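Local coordinates for lysozyme (PDB 6UKC), which probably hydrolyses the beta-1,4 linkages between N-acetylmuramic acid and N-acetylglucosamine in bacterial peptidoglycan, and those of chitodextrins, as a C-type lysozyme of innate immunity, at residues D26-W30 with A94-R98; N41-I45 with L82-I87. All coordinates share one frame. Numbering follows the deposited sequence.

Interaction 1: residues D26-W30 with A94-R98; sequences DIKNW and AETIR
A helix-helix contact in the alpha domain of the C-type lysozyme fold joins helix 24-38 to helix 88-105, with one large indole bridging the gap. The segment axes are nearly perpendicular (98°) and stay 13.2 Å apart, so the backbones do not touch and the indole fills the gap; Trp30 CA lies 9.0 Å from Ala94 CA. Both segments are regular alpha-helix. Trp30 (chi1 m, chi2 130°) carries its six-membered ring across, where CH2 packs on Ala94 CB at 3.5 Å and CZ2 lies 3.3 Å from Arg98 NH1. The indole also meets the rings of Phe58, Tyr111 and Trp114, which places it in the aromatic interior. On one side of the indole, polar groups of partly exposed residues gather. Arg98 extends (chi1 t, chi2 t) before bending at chi3 (p), and its NH1 makes a long salt bridge of 3.9 Å to Asp26 OD2. Water 1 joins these groups: it donates to Asp26 OD2 (2.7 Å) and Glu95 OE1 (2.5 Å) while accepting from Trp30 NE1 (3.0 Å) and Arg98 NH1 (3.1 Å).

Interaction 2: residues N41-I45 with L82-I87; sequences NTAAI and LMSDDI
Thr42 sets its side chain over the carbonyl of Ser84, its CB 3.1 Å from Ser84 O, while its own carbonyl O receives a CA-H...O contact from Met83 CA at 3.3 Å. The chain around it is a type I beta turn from Asn41 to Ala44, closed by Ala44 N to Asn41 O (3.1 Å) and braced by an Asx turn in which Asn41 OD1 accepts from Ala43 N (3.2 Å). The CA atoms of Ala43 and Met83 come within 5.2 Å. Two irregular loops meet in the C-type lysozyme fold: one leads from helix 24-38 into the small antiparallel sheet, the other runs into helix 88-105. On the second, Ser84 OG accepts from Asp86 N (3.1 Å) in an ST turn, and the Asp86 side chain caps a backbone N just past the segment. Met83 (chi1 t, chi3 p) lies along the first loop, CG 3.6 Å from Ala43 CA, SD 3.7 Å from Ala44 O and CE 3.9 Å from Ile45 CD1; Tyr55 touches both Met83 and Ile45. Water 3 donates to Thr42 OG1 (2.6 Å) and Asp85 OD1 (2.7 Å). These two atoms also hydrogen-bond to Lys5 O and Lys5 N, respectively.

From the N terminus the chain passes through helix 9-20 and enters helix 24-38, whose first turns supply residues 26-30 of interaction 1. Leaving that helix, it reaches 41-45, runs through the three-stranded sheet and a long loop region, and returns at 82-87, where interaction 2 closes a loop that holds nearly all of the sheet. Helix 88-105 follows, and its 94-98 portion closes the wider loop of interaction 1, so the two contacts are nested. Their centres lie 16 Å apart and their nearest atoms about 7 Å. The inner closure gathers both connections between sheet region and helices; the outer one ties together the helices at those connections.

Interaction 1: residues D26-W30 with A94-R98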
loop_
_atom_site.group_PDB
_atom_site.type_symbol
_atom_site.label_atom_id
_atom_site.label_comp_id
_atom_site.label_asym_id
_atom_site.label_seq_id
_atom_site.Cartn_x
_atom_site.Cartn_y
_atom_site.Cartn_z
ATOM N N ASP A 26 0.599 10.732 5.830
ATOM C CA ASP A 26 0.518 9.757 4.723
ATOM C C ASP A 26 1.687 8.808 4.888
ATOM O O ASP A 26 1.435 7.552 4.897
ATOM C CB ASP A 26 0.526 10.428 3.347
ATOM C CG ASP A 26 -0.781 11.111 2.963
ATOM O OD1 ASP A 26 -1.658 11.279 3.863
ATOM O OD2 ASP A 26 -0.900 11.473 1.781
ATOM N N ILE A 27 2.898 9.361 5.053
ATOM C CA ILE A 27 4.144 8.534 5.004
ATOM C C ILE A 27 4.099 7.497 6.141
ATOM O O ILE A 27 4.193 6.268 5.841
ATOM C CB ILE A 27 5.426 9.382 5.029
ATOM C CG1 ILE A 27 5.645 10.106 3.693
ATOM C CG2 ILE A 27 6.638 8.532 5.398
ATOM C CD1 ILE A 27 6.661 11.220 3.757
ATOM N N LYS A 28 3.891 7.932 7.391
ATOM C CA LYS A 28 3.964 6.975 8.537
ATOM C C LYS A 28 2.965 5.835 8.298
ATOM O O LYS A 28 3.293 4.664 8.620
ATOM C CB LYS A 28 3.741 7.680 9.878
ATOM C CG LYS A 28 2.351 8.252 10.112
ATOM C CD LYS A 28 2.341 9.208 11.276
ATOM C CE LYS A 28 0.959 9.500 11.815
ATOM N NZ LYS A 28 1.054 10.509 12.906
ATOM N N ASN A 29 1.805 6.155 7.714
ATOM C CA ASN A 29 0.751 5.149 7.437
ATOM C C ASN A 29 1.211 4.241 6.286
ATOM O O ASN A 29 1.006 3.016 6.401
ATOM C CB ASN A 29 -0.612 5.802 7.215
ATOM C CG ASN A 29 -1.298 6.153 8.521
ATOM O OD1 ASN A 29 -1.567 5.270 9.318
ATOM N ND2 ASN A 29 -1.524 7.433 8.783
ATOM N N TRP A 30 1.776 4.780 5.196
ATOM C CA TRP A 30 2.114 3.900 4.044
ATOM C C TRP A 30 3.306 3.010 4.434
ATOM O O TRP A 30 3.284 1.789 4.114
ATOM C CB TRP A 30 2.342 4.688 2.736
ATOM C CG TRP A 30 1.109 5.292 2.132
ATOM C CD1 TRP A 30 0.970 6.591 1.725
ATOM C CD2 TRP A 30 -0.140 4.636 1.804
ATOM N NE1 TRP A 30 -0.281 6.800 1.198
ATOM C CE2 TRP A 30 -0.988 5.622 1.234
ATOM C CE3 TRP A 30 -0.637 3.331 1.940
ATOM C CZ2 TRP A 30 -2.286 5.344 0.811
ATOM C CZ3 TRP A 30 -1.929 3.059 1.541
ATOM C CH2 TRP A 30 -2.735 4.048 0.970
ATOM N N ALA A 94 -3.254 2.751 -4.334
ATOM C CA ALA A 94 -3.472 2.710 -2.864
ATOM C C ALA A 94 -4.248 3.974 -2.451
ATOM O O ALA A 94 -5.222 3.861 -1.692
ATOM C CB ALA A 94 -2.162 2.536 -2.109
ATOM N N GLU A 95 -3.905 5.145 -2.983
ATOM C CA GLU A 95 -4.633 6.390 -2.608
ATOM C C GLU A 95 -6.095 6.312 -3.049
ATOM O O GLU A 95 -6.941 6.919 -2.362
ATOM C CB GLU A 95 -3.969 7.604 -3.241
ATOM C CG GLU A 95 -2.634 7.901 -2.590
ATOM C CD GLU A 95 -1.884 9.076 -3.183
ATOM O OE1 GLU A 95 -1.079 9.678 -2.466
ATOM O OE2 GLU A 95 -2.103 9.361 -4.364
ATOM N N THR A 96 -6.376 5.675 -4.191
ATOM C CA THR A 96 -7.764 5.408 -4.662
ATOM C C THR A 96 -8.471 4.421 -3.718
ATOM O O THR A 96 -9.692 4.625 -3.438
ATOM C CB THR A 96 -7.764 4.851 -6.089
ATOM O OG1 THR A 96 -7.196 5.887 -6.874
ATOM C CG2 THR A 96 -9.141 4.484 -6.607
ATOM N N ILE A 97 -7.772 3.354 -3.302
ATOM C CA ILE A 97 -8.346 2.372 -2.329
ATOM C C ILE A 97 -8.690 3.124 -1.033
ATOM O O ILE A 97 -9.837 2.989 -0.557
ATOM C CB ILE A 97 -7.392 1.189 -2.096
ATOM C CG1 ILE A 97 -7.266 0.337 -3.366
ATOM C CG2 ILE A 97 -7.815 0.357 -0.885
ATOM C CD1 ILE A 97 -6.176 -0.679 -3.304
ATOM N N ARG A 98 -7.756 3.917 -0.508
ATOM C CA ARG A 98 -7.971 4.793 0.673
ATOM C C ARG A 98 -9.130 5.768 0.409
ATOM O O ARG A 98 -9.990 5.898 1.278
ATOM C CB ARG A 98 -6.711 5.596 1.023
ATOM C CG ARG A 98 -6.759 6.188 2.428
ATOM C CD ARG A 98 -5.640 7.180 2.723
ATOM N NE ARG A 98 -5.602 8.210 1.706
ATOM C CZ ARG A 98 -4.506 8.765 1.210
ATOM N NH1 ARG A 98 -3.310 8.395 1.646
ATOM N NH2 ARG A 98 -4.610 9.683 0.255
HETATM O O HOH W 1 -0.858 9.420 -0.039
HETATM O O HOH W 2 -2.808 12.252 0.205
#

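Interaction 2: residues N41-I45 with L82-I87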
loop_
_atom_site.group_PDB
_atom_site.type_symbol
_atom_site.label_atom_id
_atom_site.label_comp_id
_atom_site.label_asym_id
_atom_site.label_seq_id
_atom_site.Cartn_x
_atom_site.Cartn_y
_atom_site.Cartn_z
ATOM N N ASN A 41 8.656 -5.265 -0.207
ATOM C CA ASN A 41 9.083 -6.035 -1.404
ATOM C C ASN A 41 8.087 -5.776 -2.541
ATOM O O ASN A 41 6.923 -6.274 -2.474
ATOM C CB ASN A 41 9.256 -7.515 -1.054
ATOM C CG ASN A 41 9.456 -8.403 -2.267
ATOM O OD1 ASN A 41 9.974 -7.975 -3.306
ATOM N ND2 ASN A 41 9.034 -9.648 -2.125
ATOM N N THR A 42 8.541 -5.051 -3.562
ATOM C CA THR A 42 7.709 -4.608 -4.712
ATOM C C THR A 42 7.199 -5.796 -5.547
ATOM O O THR A 42 6.268 -5.580 -6.328
ATOM C CB THR A 42 8.481 -3.647 -5.625
ATOM O OG1 THR A 42 9.581 -4.329 -6.238
ATOM C CG2 THR A 42 8.963 -2.423 -4.878
ATOM N N ALA A 43 7.813 -6.981 -5.434
ATOM C CA ALA A 43 7.443 -8.193 -6.199
ATOM C C ALA A 43 6.676 -9.191 -5.323
ATOM O O ALA A 43 6.341 -10.257 -5.854
ATOM C CB ALA A 43 8.673 -8.819 -6.818
ATOM N N ALA A 44 6.350 -8.850 -4.071
ATOM C CA ALA A 44 5.456 -9.651 -3.198
ATOM C C ALA A 44 4.133 -9.946 -3.922
ATOM O O ALA A 44 3.576 -9.022 -4.548
ATOM C CB ALA A 44 5.224 -8.928 -1.894
ATOM N N ILE A 45 3.685 -11.203 -3.886
ATOM C CA ILE A 45 2.463 -11.694 -4.585
ATOM C C ILE A 45 1.883 -12.875 -3.809
ATOM O O ILE A 45 2.665 -13.741 -3.392
ATOM C CB ILE A 45 2.768 -12.068 -6.052
ATOM C CG1 ILE A 45 1.473 -12.223 -6.856
ATOM C CG2 ILE A 45 3.670 -13.304 -6.167
ATOM C CD1 ILE A 45 1.689 -12.567 -8.316
ATOM N N LEU A 82 1.354 -2.829 -10.591
ATOM C CA LEU A 82 1.435 -2.686 -9.114
ATOM C C LEU A 82 2.562 -3.563 -8.573
ATOM O O LEU A 82 2.754 -3.548 -7.344
ATOM C CB LEU A 82 0.082 -3.072 -8.513
ATOM C CG LEU A 82 -1.098 -2.286 -9.078
ATOM C CD1 LEU A 82 -2.337 -2.516 -8.229
ATOM C CD2 LEU A 82 -0.772 -0.792 -9.187
ATOM N N MET A 83 3.281 -4.268 -9.461
ATOM C CA MET A 83 4.392 -5.169 -9.070
ATOM C C MET A 83 5.642 -4.738 -9.838
ATOM O O MET A 83 6.072 -5.456 -10.731
ATOM C CB MET A 83 4.024 -6.619 -9.393
ATOM C CG MET A 83 4.821 -7.626 -8.617
ATOM S SD MET A 83 3.813 -9.063 -8.271
ATOM C CE MET A 83 3.170 -9.380 -9.915
ATOM N N SER A 84 6.165 -3.568 -9.507
ATOM C CA SER A 84 7.206 -2.844 -10.270
ATOM C C SER A 84 8.213 -2.218 -9.287
ATOM O O SER A 84 7.831 -1.919 -8.121
ATOM C CB SER A 84 6.553 -1.819 -11.138
ATOM O OG SER A 84 7.494 -0.895 -11.634
ATOM N N ASP A 85 9.460 -2.073 -9.727
ATOM C CA ASP A 85 10.532 -1.366 -8.986
ATOM C C ASP A 85 10.055 0.075 -8.744
ATOM O O ASP A 85 10.312 0.603 -7.664
ATOM C CB ASP A 85 11.849 -1.436 -9.762
ATOM C CG ASP A 85 12.566 -2.772 -9.688
ATOM O OD1 ASP A 85 12.018 -3.737 -9.083
ATOM O OD2 ASP A 85 13.689 -2.833 -10.227
ATOM N N ASP A 86 9.336 0.650 -9.713
ATOM C CA ASP A 86 8.705 1.988 -9.644
ATOM C C ASP A 86 7.289 1.895 -9.049
ATOM O O ASP A 86 6.419 1.267 -9.701
ATOM C CB ASP A 86 8.672 2.611 -11.031
ATOM C CG ASP A 86 8.092 3.999 -11.024
ATOM O OD1 ASP A 86 6.892 4.148 -10.668
ATOM O OD2 ASP A 86 8.844 4.910 -11.348
ATOM N N ILE A 87 7.047 2.611 -7.934
ATOM C CA ILE A 87 5.841 2.461 -7.065
ATOM C C ILE A 87 4.768 3.471 -7.459
ATOM O O ILE A 87 3.686 3.461 -6.832
ATOM C CB ILE A 87 6.204 2.624 -5.575
ATOM C CG1 ILE A 87 6.722 4.037 -5.267
ATOM C CG2 ILE A 87 7.195 1.547 -5.188
ATOM C CD1 ILE A 87 6.298 4.599 -3.934
HETATM O O HOH W 3 9.763 -5.122 -8.695
#